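Local coordinates for protein 6-aminohexanoate-cyclic-dimer hydrolase (PDB 3A2Q) that hydrolyses the cyclic dimer of 6-aminohexanoate, a by-product of nylon-6 manufacture, opening the ring to give the linear dimer, at residues S85-M90 with R333-D338; P121-Q126 with A321-R326; D204-A209 with T314-A319. The protein carries 1 engineered substitution. All coordinates share one frame; numbering follows the deposited sequence.

Contact 1 (S85-M90 with R333-D338); sequences SSIKGM and RPLTED
Arg-333 meets Gly-89 through a water. The separation of Arg-333 NH2 from Gly-89 O is 4.0 Å, too long for a direct bond, but water 1 accepts from NH2 at 2.7 Å, lying at the edge of the guanidinium in its plane, and donates to that carbonyl. An extended chain from CG to NE carries the charge this far, and Asp-339 holds NH2 in a salt bridge. Two residues on, Leu-335 makes the apolar part of the contact: its CD1 lies 4.3 Å from Ile-87 CG2, while its CD2 faces Gly-89 at a point where a beta carbon would crowd it, so the lack of a side chain there allows the approach. Asp-338 takes part through its backbone, with O at 4.1 Å from CD of Lys-88; the ammonium of Lys-88 pairs instead with Glu-92. A backbone hydrogen bond between Gly-89 and Asp-339 continues the attachment. Ile-87 is the N-cap residue of helix 88-93, and its carbonyl accepts from Met-90 N. The arrangement is thus a loop packed on the first turn of a helix, joining helix 88-93 to the link between helices 308-331 and 342-352 of the amidase fold.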
ATOM      1  N   SER A  85      14.964   0.867  -6.230  1.00 36.35           N
ATOM      2  CA  SER A  85      13.869   1.832  -6.220  1.00 33.84           C
ATOM      3  C   SER A  85      13.375   1.941  -7.657  1.00 34.51           C
ATOM      4  O   SER A  85      12.753   2.931  -8.047  1.00 34.96           O
ATOM      5  CB  SER A  85      14.347   3.202  -5.736  1.00 39.36           C
ATOM      6  OG  SER A  85      14.664   3.169  -4.358  1.00 38.61           O
ATOM      7  N   SER A  86      13.671   0.903  -8.434  1.00 32.45           N
ATOM      8  CA  SER A  86      13.304   0.823  -9.843  1.00 34.79           C
ATOM      9  C   SER A  86      13.846   1.958 -10.699  1.00 33.16           C
ATOM     10  O   SER A  86      13.204   2.403 -11.654  1.00 33.48           O
ATOM     11  CB  SER A  86      11.788   0.707 -10.000  1.00 33.22           C
ATOM     12  OG  SER A  86      11.372  -0.605  -9.656  1.00 31.99           O
ATOM     13  N   ILE A  87      15.037   2.424 -10.345  1.00 36.07           N
ATOM     14  CA  ILE A  87      15.706   3.472 -11.107  1.00 36.73           C
ATOM     15  C   ILE A  87      16.734   2.744 -11.972  1.00 38.47           C
ATOM     16  O   ILE A  87      17.581   2.018 -11.454  1.00 35.83           O
ATOM     17  CB  ILE A  87      16.438   4.476 -10.191  1.00 35.88           C
ATOM     18  CG1 ILE A  87      15.436   5.150  -9.249  1.00 37.74           C
ATOM     19  CG2 ILE A  87      17.144   5.527 -11.040  1.00 35.32           C
ATOM     20  CD1 ILE A  87      16.067   6.116  -8.256  1.00 32.48           C
ATOM     21  N   LYS A  88      16.642   2.917 -13.287  1.00 40.21           N
ATOM     22  CA  LYS A  88      17.565   2.258 -14.207  1.00 42.56           C
ATOM     23  C   LYS A  88      19.010   2.492 -13.772  1.00 40.59           C
ATOM     24  O   LYS A  88      19.761   1.544 -13.549  1.00 40.17           O
ATOM     25  CB  LYS A  88      17.349   2.787 -15.628  1.00 46.32           C
ATOM     26  CG  LYS A  88      18.181   2.097 -16.697  1.00 57.80           C
ATOM     27  CD  LYS A  88      17.836   2.635 -18.080  1.00 66.39           C
ATOM     28  CE  LYS A  88      18.668   1.972 -19.168  1.00 72.45           C
ATOM     29  NZ  LYS A  88      20.121   2.255 -19.011  1.00 75.48           N
ATOM     30  N   GLY A  89      19.383   3.761 -13.637  1.00 42.09           N
ATOM     31  CA  GLY A  89      20.734   4.101 -13.226  1.00 43.16           C
ATOM     32  C   GLY A  89      21.179   3.444 -11.932  1.00 43.69           C
ATOM     33  O   GLY A  89      22.373   3.235 -11.720  1.00 43.26           O
ATOM     34  N   MET A  90      20.230   3.120 -11.057  1.00 42.96           N
ATOM     35  CA  MET A  90      20.563   2.485  -9.785  1.00 41.10           C
ATOM     36  C   MET A  90      20.674   0.971  -9.908  1.00 42.04           C
ATOM     37  O   MET A  90      21.489   0.347  -9.235  1.00 41.19           O
ATOM     38  CB  MET A  90      19.517   2.826  -8.718  1.00 43.23           C
ATOM     39  CG  MET A  90      19.519   4.279  -8.275  1.00 40.06           C
ATOM     40  SD  MET A  90      21.101   4.793  -7.569  1.00 45.63           S
ATOM     41  CE  MET A  90      21.123   3.827  -6.083  1.00 37.78           C
ATOM     42  N   ARG A 333      27.715   9.425  -7.825  1.00 51.62           N
ATOM     43  CA  ARG A 333      27.662  10.236  -9.036  1.00 51.04           C
ATOM     44  C   ARG A 333      26.254  10.751  -9.276  1.00 52.33           C
ATOM     45  O   ARG A 333      25.275  10.061  -8.990  1.00 52.67           O
ATOM     46  CB  ARG A 333      28.109   9.422 -10.254  1.00 50.65           C
ATOM     47  CG  ARG A 333      27.101   8.378 -10.705  1.00 52.22           C
ATOM     48  CD  ARG A 333      27.590   7.606 -11.921  1.00 56.03           C
ATOM     49  NE  ARG A 333      26.586   6.659 -12.401  1.00 53.71           N
ATOM     50  CZ  ARG A 333      25.446   7.011 -12.987  1.00 51.38           C
ATOM     51  NH1 ARG A 333      25.158   8.291 -13.177  1.00 48.48           N
ATOM     52  NH2 ARG A 333      24.589   6.079 -13.378  1.00 50.71           N
ATOM     53  N   PRO A 334      26.131  11.976  -9.808  1.00 52.66           N
ATOM     54  CA  PRO A 334      24.812  12.553 -10.081  1.00 51.53           C
ATOM     55  C   PRO A 334      24.082  11.702 -11.113  1.00 52.14           C
ATOM     56  O   PRO A 334      24.714  11.075 -11.965  1.00 53.69           O
ATOM     57  CB  PRO A 334      25.141  13.945 -10.625  1.00 49.59           C
ATOM     58  CG  PRO A 334      26.507  14.237 -10.059  1.00 54.67           C
ATOM     59  CD  PRO A 334      27.204  12.915 -10.171  1.00 51.63           C
ATOM     60  N   LEU A 335      22.757  11.665 -11.028  1.00 49.26           N
ATOM     61  CA  LEU A 335      21.967  10.901 -11.981  1.00 45.72           C
ATOM     62  C   LEU A 335      21.569  11.848 -13.102  1.00 44.36           C
ATOM     63  O   LEU A 335      21.345  13.036 -12.870  1.00 44.84           O
ATOM     64  CB  LEU A 335      20.721  10.316 -11.307  1.00 43.16           C
ATOM     65  CG  LEU A 335      20.976   9.284 -10.205  1.00 43.27           C
ATOM     66  CD1 LEU A 335      19.652   8.788  -9.646  1.00 47.41           C
ATOM     67  CD2 LEU A 335      21.781   8.120 -10.764  1.00 45.88           C
ATOM     68  N   THR A 336      21.495  11.323 -14.319  1.00 45.36           N
ATOM     69  CA  THR A 336      21.137  12.136 -15.472  1.00 47.64           C
ATOM     70  C   THR A 336      19.840  11.664 -16.103  1.00 48.50           C
ATOM     71  O   THR A 336      19.287  10.631 -15.726  1.00 48.83           O
ATOM     72  CB  THR A 336      22.229  12.083 -16.549  1.00 50.34           C
ATOM     73  OG1 THR A 336      22.242  10.781 -17.149  1.00 52.49           O
ATOM     74  CG2 THR A 336      23.592  12.362 -15.935  1.00 51.19           C
ATOM     75  N   GLU A 337      19.372  12.427 -17.083  1.00 49.92           N
ATOM     76  CA  GLU A 337      18.142  12.116 -17.790  1.00 52.13           C
ATOM     77  C   GLU A 337      18.183  10.718 -18.398  1.00 51.84           C
ATOM     78  O   GLU A 337      17.169  10.217 -18.879  1.00 50.74           O
ATOM     79  CB  GLU A 337      17.904  13.157 -18.886  1.00 55.99           C
ATOM     80  CG  GLU A 337      16.597  12.993 -19.640  1.00 61.08           C
ATOM     81  CD  GLU A 337      16.331  14.141 -20.592  1.00 64.52           C
ATOM     82  OE1 GLU A 337      15.250  14.160 -21.217  1.00 69.85           O
ATOM     83  OE2 GLU A 337      17.203  15.027 -20.714  1.00 66.47           O
ATOM     84  N   ASP A 338      19.352  10.088 -18.359  1.00 51.72           N
ATOM     85  CA  ASP A 338      19.514   8.750 -18.920  1.00 51.76           C
ATOM     86  C   ASP A 338      19.446   7.655 -17.861  1.00 50.51           C
ATOM     87  O   ASP A 338      19.426   6.465 -18.186  1.00 51.13           O
ATOM     88  CB  ASP A 338      20.849   8.654 -19.667  1.00 55.58           C
ATOM     89  CG  ASP A 338      20.970   9.681 -20.781  1.00 62.85           C
ATOM     90  OD1 ASP A 338      20.078   9.717 -21.658  1.00 64.10           O
ATOM     91  OD2 ASP A 338      21.956  10.452 -20.778  1.00 63.75           O
TER
HETATM   92  O   HOH W   1      24.832   3.465 -12.835  1.00 45.06           O

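Contact 2 (P121-Q126 with A321-R326); sequences PEMGNQ and AREIER. With ACA (6-aminohexanoic acid), chain B; ACA (6-aminohexanoic acid), chain C.
Met-123 drives its thioether end against helix 308-331, and this is the tightly packed part of the contact. Its CE comes to 3.6 Å from CG1 of Ile-324, the two side chains crossing at about a right angle, while its SD lies 4.0 Å from Glu-323 CG, where the chains slide past each other in opposite directions. The bend at the end of the methionine (chi3 -84°) lays the methyl on Ile-324 CG1, while the sulfur touches both that carbon and Glu-323 CG. Glu-323 meets the loop with CB and CG; a turn at chi2 (57°) accompanies the course of its carboxylate to Arg-326, one helical turn on. There a salt bridge forms in which Arg-326 grips OE2 of Glu-323 side-on: NH2 hydrogen-bonds to it at 2.6 Å, nearly in line with the C-O bond, and NE to the same oxygen from above the carboxylate plane. An alanine in place of Glu-323 would probably leave the guanidinium of Arg-326 without its acceptor and remove the CG packing against the Met-123 sulfur. The loop belongs to the substrate pocket of an amidase-family enzyme, whose Ser-150 and Lys-72 are, by similarity, parts of the charge relay system. Beyond Met-123 the segments diverge: the Asn-125 side chain makes no contact with 321-326 and turns to the cyclic substrate. Its ND2 donates to O of the chain B 6-aminohexanoic acid unit at 2.6 Å (148° at the hydrogen) and also to Gln-411, while Gly-124 O accepts from N of that unit at 3.0 Å. A beta carbon on Gly-124 would clash with the ligand. Arg-322 and Glu-325 lie on the exposed side of the helix and make no contact with the loop; Arg-322 NH1 hydrogen-bonds to Ser-203.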
ATOM      1  N   PRO A 121       6.881   0.938  -9.450  1.00 28.47           N
ATOM      2  CA  PRO A 121       7.216   1.816 -10.573  1.00 27.54           C
ATOM      3  C   PRO A 121       8.389   2.646 -10.047  1.00 30.13           C
ATOM      4  O   PRO A 121       8.605   2.701  -8.834  1.00 29.28           O
ATOM      5  CB  PRO A 121       5.942   2.640 -10.775  1.00 27.67           C
ATOM      6  CG  PRO A 121       5.281   2.604  -9.417  1.00 23.63           C
ATOM      7  CD  PRO A 121       5.511   1.191  -8.970  1.00 24.81           C
ATOM      8  N   GLU A 122       9.152   3.274 -10.932  1.00 30.41           N
ATOM      9  CA  GLU A 122      10.307   4.055 -10.498  1.00 29.85           C
ATOM     10  C   GLU A 122      10.021   5.070  -9.388  1.00 26.51           C
ATOM     11  O   GLU A 122       9.231   5.999  -9.567  1.00 27.96           O
ATOM     12  CB  GLU A 122      10.935   4.785 -11.682  1.00 34.00           C
ATOM     13  CG  GLU A 122      12.172   5.571 -11.289  1.00 36.18           C
ATOM     14  CD  GLU A 122      12.862   6.205 -12.469  1.00 37.14           C
ATOM     15  OE1 GLU A 122      12.283   7.134 -13.071  1.00 39.29           O
ATOM     16  OE2 GLU A 122      13.984   5.765 -12.794  1.00 41.68           O
ATOM     17  N   MET A 123      10.692   4.892  -8.254  1.00 27.83           N
ATOM     18  CA  MET A 123      10.531   5.772  -7.100  1.00 27.60           C
ATOM     19  C   MET A 123       9.067   5.871  -6.667  1.00 28.15           C
ATOM     20  O   MET A 123       8.670   6.832  -6.004  1.00 29.00           O
ATOM     21  CB  MET A 123      11.098   7.167  -7.413  1.00 28.23           C
ATOM     22  CG  MET A 123      12.606   7.157  -7.711  1.00 27.48           C
ATOM     23  SD  MET A 123      13.351   8.787  -7.941  1.00 33.61           S
ATOM     24  CE  MET A 123      12.993   9.094  -9.700  1.00 30.08           C
ATOM     25  N   GLY A 124       8.282   4.861  -7.038  1.00 27.83           N
ATOM     26  CA  GLY A 124       6.868   4.817  -6.685  1.00 30.58           C
ATOM     27  C   GLY A 124       6.042   5.914  -7.328  1.00 29.67           C
ATOM     28  O   GLY A 124       5.004   6.310  -6.801  1.00 31.00           O
ATOM     29  N   ASN A 125       6.479   6.381  -8.492  1.00 29.78           N
ATOM     30  CA  ASN A 125       5.803   7.474  -9.169  1.00 31.21           C
ATOM     31  C   ASN A 125       4.628   7.135 -10.094  1.00 29.47           C
ATOM     32  O   ASN A 125       4.297   7.924 -10.975  1.00 31.96           O
ATOM     33  CB  ASN A 125       6.831   8.300  -9.949  1.00 34.52           C
ATOM     34  CG  ASN A 125       6.378   9.728 -10.173  1.00 45.33           C
ATOM     35  OD1 ASN A 125       6.551  10.284 -11.259  1.00 52.98           O
ATOM     36  ND2 ASN A 125       5.801  10.336  -9.141  1.00 48.42           N
ATOM     37  N   GLN A 126       3.990   5.985  -9.900  1.00 27.35           N
ATOM     38  CA  GLN A 126       2.846   5.613 -10.741  1.00 26.51           C
ATOM     39  C   GLN A 126       1.860   4.762  -9.956  1.00 27.35           C
ATOM     40  O   GLN A 126       2.206   4.233  -8.901  1.00 27.05           O
ATOM     41  CB  GLN A 126       3.301   4.804 -11.966  1.00 29.05           C
ATOM     42  CG  GLN A 126       4.248   5.506 -12.945  1.00 33.96           C
ATOM     43  CD  GLN A 126       3.632   6.720 -13.623  1.00 38.80           C
ATOM     44  OE1 GLN A 126       2.421   6.789 -13.824  1.00 36.31           O
ATOM     45  NE2 GLN A 126       4.473   7.680 -13.996  1.00 38.27           N
ATOM     46  N   ALA A 321      12.535  15.046  -7.302  1.00 30.52           N
ATOM     47  CA  ALA A 321      13.750  15.744  -7.702  1.00 32.95           C
ATOM     48  C   ALA A 321      14.858  15.524  -6.680  1.00 34.09           C
ATOM     49  O   ALA A 321      15.995  15.219  -7.036  1.00 33.63           O
ATOM     50  CB  ALA A 321      13.470  17.232  -7.850  1.00 29.07           C
ATOM     51  N   ARG A 322      14.526  15.681  -5.403  1.00 33.97           N
ATOM     52  CA  ARG A 322      15.514  15.501  -4.348  1.00 32.11           C
ATOM     53  C   ARG A 322      15.845  14.033  -4.127  1.00 28.90           C
ATOM     54  O   ARG A 322      16.925  13.699  -3.640  1.00 29.79           O
ATOM     55  CB  ARG A 322      15.020  16.142  -3.042  1.00 26.89           C
ATOM     56  CG  ARG A 322      14.874  17.656  -3.118  1.00 31.62           C
ATOM     57  CD  ARG A 322      14.641  18.273  -1.741  1.00 28.82           C
ATOM     58  NE  ARG A 322      15.774  18.028  -0.851  1.00 28.68           N
ATOM     59  CZ  ARG A 322      15.705  17.311   0.267  1.00 35.18           C
ATOM     60  NH1 ARG A 322      14.556  16.767   0.644  1.00 30.64           N
ATOM     61  NH2 ARG A 322      16.790  17.131   1.007  1.00 35.93           N
ATOM     62  N   GLU A 323      14.920  13.153  -4.494  1.00 30.42           N
ATOM     63  CA  GLU A 323      15.133  11.719  -4.341  1.00 30.74           C
ATOM     64  C   GLU A 323      16.136  11.252  -5.397  1.00 31.79           C
ATOM     65  O   GLU A 323      16.954  10.368  -5.148  1.00 29.86           O
ATOM     66  CB  GLU A 323      13.813  10.975  -4.509  1.00 35.91           C
ATOM     67  CG  GLU A 323      13.859   9.529  -4.067  1.00 42.92           C
ATOM     68  CD  GLU A 323      14.282   9.373  -2.615  1.00 41.80           C
ATOM     69  OE1 GLU A 323      14.162  10.345  -1.837  1.00 43.89           O
ATOM     70  OE2 GLU A 323      14.726   8.268  -2.253  1.00 44.04           O
ATOM     71  N   ILE A 324      16.057  11.851  -6.579  1.00 32.66           N
ATOM     72  CA  ILE A 324      16.978  11.521  -7.664  1.00 34.03           C
ATOM     73  C   ILE A 324      18.375  11.912  -7.184  1.00 36.00           C
ATOM     74  O   ILE A 324      19.362  11.214  -7.429  1.00 36.20           O
ATOM     75  CB  ILE A 324      16.637  12.322  -8.937  1.00 35.21           C
ATOM     76  CG1 ILE A 324      15.319  11.816  -9.528  1.00 30.59           C
ATOM     77  CG2 ILE A 324      17.779  12.206  -9.949  1.00 34.96           C
ATOM     78  CD1 ILE A 324      14.838  12.608 -10.727  1.00 37.62           C
ATOM     79  N   GLU A 325      18.436  13.038  -6.486  1.00 37.29           N
ATOM     80  CA  GLU A 325      19.684  13.548  -5.941  1.00 38.76           C
ATOM     81  C   GLU A 325      20.214  12.623  -4.847  1.00 39.76           C
ATOM     82  O   GLU A 325      21.398  12.304  -4.812  1.00 40.71           O
ATOM     83  CB  GLU A 325      19.461  14.964  -5.394  1.00 44.34           C
ATOM     84  CG  GLU A 325      20.539  15.464  -4.449  1.00 53.22           C
ATOM     85  CD  GLU A 325      20.386  16.938  -4.139  1.00 62.51           C
ATOM     86  OE1 GLU A 325      19.234  17.393  -3.962  1.00 62.54           O
ATOM     87  OE2 GLU A 325      21.418  17.642  -4.069  1.00 63.76           O
ATOM     88  N   ARG A 326      19.330  12.183  -3.959  1.00 38.43           N
ATOM     89  CA  ARG A 326      19.726  11.298  -2.868  1.00 35.46           C
ATOM     90  C   ARG A 326      20.283   9.971  -3.369  1.00 37.91           C
ATOM     91  O   ARG A 326      21.260   9.447  -2.827  1.00 36.41           O
ATOM     92  CB  ARG A 326      18.535  11.029  -1.940  1.00 30.46           C
ATOM     93  CG  ARG A 326      18.922  10.295  -0.663  1.00 31.58           C
ATOM     94  CD  ARG A 326      17.715   9.972   0.218  1.00 35.87           C
ATOM     95  NE  ARG A 326      16.881   8.918  -0.348  1.00 37.28           N
ATOM     96  CZ  ARG A 326      17.185   7.628  -0.354  1.00 38.93           C
ATOM     97  NH1 ARG A 326      18.313   7.200   0.181  1.00 36.00           N
ATOM     98  NH2 ARG A 326      16.347   6.766  -0.901  1.00 38.69           N
TER
HETATM   99  C   ACA B 601       5.222  10.413  -5.568  1.00 50.99           C
HETATM  100  O   ACA B 601       5.779   9.884  -6.530  1.00 60.10           O
HETATM  101  C2  ACA B 601       5.915  10.474  -4.223  1.00 49.76           C
HETATM  102  C3  ACA B 601       6.562   9.151  -3.847  1.00 43.59           C
HETATM  103  C4  ACA B 601       5.585   8.278  -3.077  1.00 49.27           C
HETATM  104  C5  ACA B 601       5.611   6.835  -3.549  1.00 50.14           C
HETATM  105  C6  ACA B 601       4.332   6.105  -3.155  1.00 51.04           C
HETATM  106  N   ACA B 601       3.484   5.813  -4.309  1.00 42.07           N
HETATM  107  C   ACA C 602       2.200   6.142  -4.392  1.00 38.12           C
HETATM  108  O   ACA C 602       1.516   6.416  -3.401  1.00 31.11           O
HETATM  109  C2  ACA C 602       1.596   6.160  -5.789  1.00 36.13           C
HETATM  110  C3  ACA C 602       1.087   7.537  -6.204  1.00 39.61           C
HETATM  111  C4  ACA C 602       2.194   8.427  -6.774  1.00 41.85           C
HETATM  112  C5  ACA C 602       1.913   9.903  -6.490  1.00 47.58           C
HETATM  113  C6  ACA C 602       3.111  10.799  -6.789  1.00 49.59           C
HETATM  114  N   ACA C 602       4.006  10.949  -5.641  1.00 53.42           N

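Contact 3 (D204-A209 with T314-A319); sequences DNVAGA and TICDVA
One methyl of Val-206, CG1, is the bump of this contact, and the hollow that takes it lies between two consecutive residues of helix 308-331. CG1 is 4.1 Å from CG2 of Ile-315 and equally far from SG of Cys-316, so it sits between a branched methyl and a sulfur. With CG1 set anti to the backbone N (chi1 -164°), the two valine branches have separate tasks: CG1 enters this hollow, while CG2 turns to the substrate, 4.0 Å from C2 of the chain B 6-aminohexanoic acid unit. Ala-207 adds a shallower bump, its CB at 4.5 Å from the same Ile-315 CG2. On the helix side the small Ala-319 is consistent with the close backbone approach: its CA is 6.4 Å from that of Val-206, the nearest CA pair. The short turn presenting these side chains is wound left-handed, residues 204-207 all having positive phi. Gly-208 closes it at a phi of 94°, where a side chain would be jammed against the preceding carbonyl. Cys-316 also lines the pocket, its SG 3.2 Å from N of the chain C 6-aminohexanoic acid unit. Tyr-312 of the same long helix touches Val-206 as well. Ile-315 packs on Cys-362, Val-363 and Leu-366 of helix 356-378, whose Arg-367 hydrogen-bonds to Ala-207 O, and just beyond the turn the chain enters sheet strand 211-216.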
ATOM      1  N   ASP A 204      10.672  14.445   3.921  1.00 26.42           N
ATOM      2  CA  ASP A 204       9.857  14.213   5.097  1.00 27.49           C
ATOM      3  C   ASP A 204       8.651  13.356   4.705  1.00 26.43           C
ATOM      4  O   ASP A 204       7.512  13.641   5.078  1.00 27.00           O
ATOM      5  CB  ASP A 204       9.419  15.551   5.696  1.00 24.71           C
ATOM      6  CG  ASP A 204       9.142  15.456   7.185  1.00 25.18           C
ATOM      7  OD1 ASP A 204       9.522  14.434   7.792  1.00 28.25           O
ATOM      8  OD2 ASP A 204       8.554  16.400   7.745  1.00 28.53           O
ATOM      9  N   ASN A 205       8.923  12.297   3.946  1.00 26.98           N
ATOM     10  CA  ASN A 205       7.886  11.375   3.483  1.00 26.93           C
ATOM     11  C   ASN A 205       6.727  12.110   2.826  1.00 28.42           C
ATOM     12  O   ASN A 205       5.559  11.915   3.179  1.00 26.30           O
ATOM     13  CB  ASN A 205       7.381  10.515   4.643  1.00 28.69           C
ATOM     14  CG  ASN A 205       8.468   9.632   5.221  1.00 35.35           C
ATOM     15  OD1 ASN A 205       9.057   9.944   6.257  1.00 39.18           O
ATOM     16  ND2 ASN A 205       8.753   8.533   4.542  1.00 37.83           N
ATOM     17  N   VAL A 206       7.077  12.949   1.857  1.00 27.38           N
ATOM     18  CA  VAL A 206       6.126  13.750   1.105  1.00 26.43           C
ATOM     19  C   VAL A 206       5.273  14.575   2.063  1.00 25.87           C
ATOM     20  O   VAL A 206       4.042  14.568   1.997  1.00 22.96           O
ATOM     21  CB  VAL A 206       5.218  12.870   0.206  1.00 29.36           C
ATOM     22  CG1 VAL A 206       4.534  13.742  -0.843  1.00 28.97           C
ATOM     23  CG2 VAL A 206       6.040  11.776  -0.475  1.00 26.99           C
ATOM     24  N   ALA A 207       5.955  15.284   2.957  1.00 24.56           N
ATOM     25  CA  ALA A 207       5.304  16.142   3.945  1.00 25.66           C
ATOM     26  C   ALA A 207       4.281  15.384   4.784  1.00 26.19           C
ATOM     27  O   ALA A 207       3.275  15.953   5.218  1.00 26.38           O
ATOM     28  CB  ALA A 207       4.640  17.324   3.251  1.00 24.31           C
ATOM     29  N   GLY A 208       4.545  14.102   5.010  1.00 26.82           N
ATOM     30  CA  GLY A 208       3.646  13.288   5.810  1.00 26.85           C
ATOM     31  C   GLY A 208       2.593  12.507   5.044  1.00 27.42           C
ATOM     32  O   GLY A 208       1.884  11.690   5.636  1.00 29.32           O
ATOM     33  N   ALA A 209       2.483  12.740   3.737  1.00 24.43           N
ATOM     34  CA  ALA A 209       1.494  12.029   2.931  1.00 23.20           C
ATOM     35  C   ALA A 209       1.866  10.570   2.692  1.00 25.30           C
ATOM     36  O   ALA A 209       0.982   9.721   2.543  1.00 23.88           O
ATOM     37  CB  ALA A 209       1.293  12.737   1.592  1.00 24.44           C
ATOM     38  N   THR A 314       2.927  19.715  -6.623  1.00 27.55           N
ATOM     39  CA  THR A 314       4.105  20.569  -6.512  1.00 28.74           C
ATOM     40  C   THR A 314       5.080  19.996  -5.487  1.00 29.91           C
ATOM     41  O   THR A 314       6.288  19.975  -5.707  1.00 27.47           O
ATOM     42  CB  THR A 314       3.706  21.998  -6.112  1.00 33.79           C
ATOM     43  OG1 THR A 314       2.890  22.560  -7.149  1.00 31.41           O
ATOM     44  CG2 THR A 314       4.948  22.868  -5.902  1.00 29.54           C
ATOM     45  N   ILE A 315       4.546  19.517  -4.367  1.00 29.10           N
ATOM     46  CA  ILE A 315       5.386  18.928  -3.337  1.00 27.53           C
ATOM     47  C   ILE A 315       6.031  17.667  -3.898  1.00 25.69           C
ATOM     48  O   ILE A 315       7.208  17.399  -3.650  1.00 29.28           O
ATOM     49  CB  ILE A 315       4.559  18.584  -2.086  1.00 26.06           C
ATOM     50  CG1 ILE A 315       4.075  19.875  -1.428  1.00 29.72           C
ATOM     51  CG2 ILE A 315       5.392  17.747  -1.124  1.00 22.88           C
ATOM     52  CD1 ILE A 315       3.091  19.665  -0.292  1.00 24.69           C
ATOM     53  N   CYS A 316       5.262  16.903  -4.669  1.00 25.93           N
ATOM     54  CA  CYS A 316       5.771  15.677  -5.273  1.00 26.14           C
ATOM     55  C   CYS A 316       6.908  15.964  -6.260  1.00 27.88           C
ATOM     56  O   CYS A 316       7.861  15.188  -6.349  1.00 26.55           O
ATOM     57  CB  CYS A 316       4.640  14.918  -5.972  1.00 28.93           C
ATOM     58  SG  CYS A 316       3.544  14.025  -4.832  1.00 33.20           S
ATOM     59  N   ASP A 317       6.814  17.072  -6.995  1.00 27.93           N
ATOM     60  CA  ASP A 317       7.875  17.420  -7.941  1.00 30.18           C
ATOM     61  C   ASP A 317       9.191  17.574  -7.189  1.00 30.07           C
ATOM     62  O   ASP A 317      10.221  17.058  -7.611  1.00 31.61           O
ATOM     63  CB  ASP A 317       7.569  18.733  -8.670  1.00 29.26           C
ATOM     64  CG  ASP A 317       6.449  18.599  -9.681  1.00 29.44           C
ATOM     65  OD1 ASP A 317       6.203  17.469 -10.152  1.00 37.15           O
ATOM     66  OD2 ASP A 317       5.827  19.630 -10.015  1.00 29.84           O
ATOM     67  N   VAL A 318       9.136  18.293  -6.074  1.00 29.57           N
ATOM     68  CA  VAL A 318      10.309  18.536  -5.239  1.00 32.88           C
ATOM     69  C   VAL A 318      10.840  17.249  -4.624  1.00 32.01           C
ATOM     70  O   VAL A 318      12.050  17.026  -4.589  1.00 32.45           O
ATOM     71  CB  VAL A 318       9.976  19.554  -4.117  1.00 30.19           C
ATOM     72  CG1 VAL A 318      11.121  19.642  -3.098  1.00 26.82           C
ATOM     73  CG2 VAL A 318       9.711  20.917  -4.732  1.00 31.32           C
ATOM     74  N   ALA A 319       9.934  16.395  -4.154  1.00 30.13           N
ATOM     75  CA  ALA A 319      10.324  15.133  -3.529  1.00 29.10           C
ATOM     76  C   ALA A 319      11.058  14.191  -4.481  1.00 29.66           C
ATOM     77  O   ALA A 319      12.081  13.616  -4.118  1.00 29.99           O
ATOM     78  CB  ALA A 319       9.095  14.433  -2.950  1.00 30.44           C
TER

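Overall arrangement
Read from the N terminus, the chain supplies the first halves in the order 85-90, 121-126, 204-209, then the second halves in reverse order, 314-319, 321-326, 333-338. The three loops are therefore nested without crossing: contact 3 closes the innermost, contact 2 the next, and contact 1 the outermost, spanning 242 residues. Helix 308-331 serves both contacts 2 and 3, whose centres are 11 Å apart, and the loop following it serves contact 1. Contacts 1 and 2 touch directly, with Ser-85 O probably accepting from Met-123 N, whereas contacts 1 and 3 stay about 9 Å apart at their nearest atoms. Together they tie three early segments, two lining the substrate pocket, to one long helix and its exit.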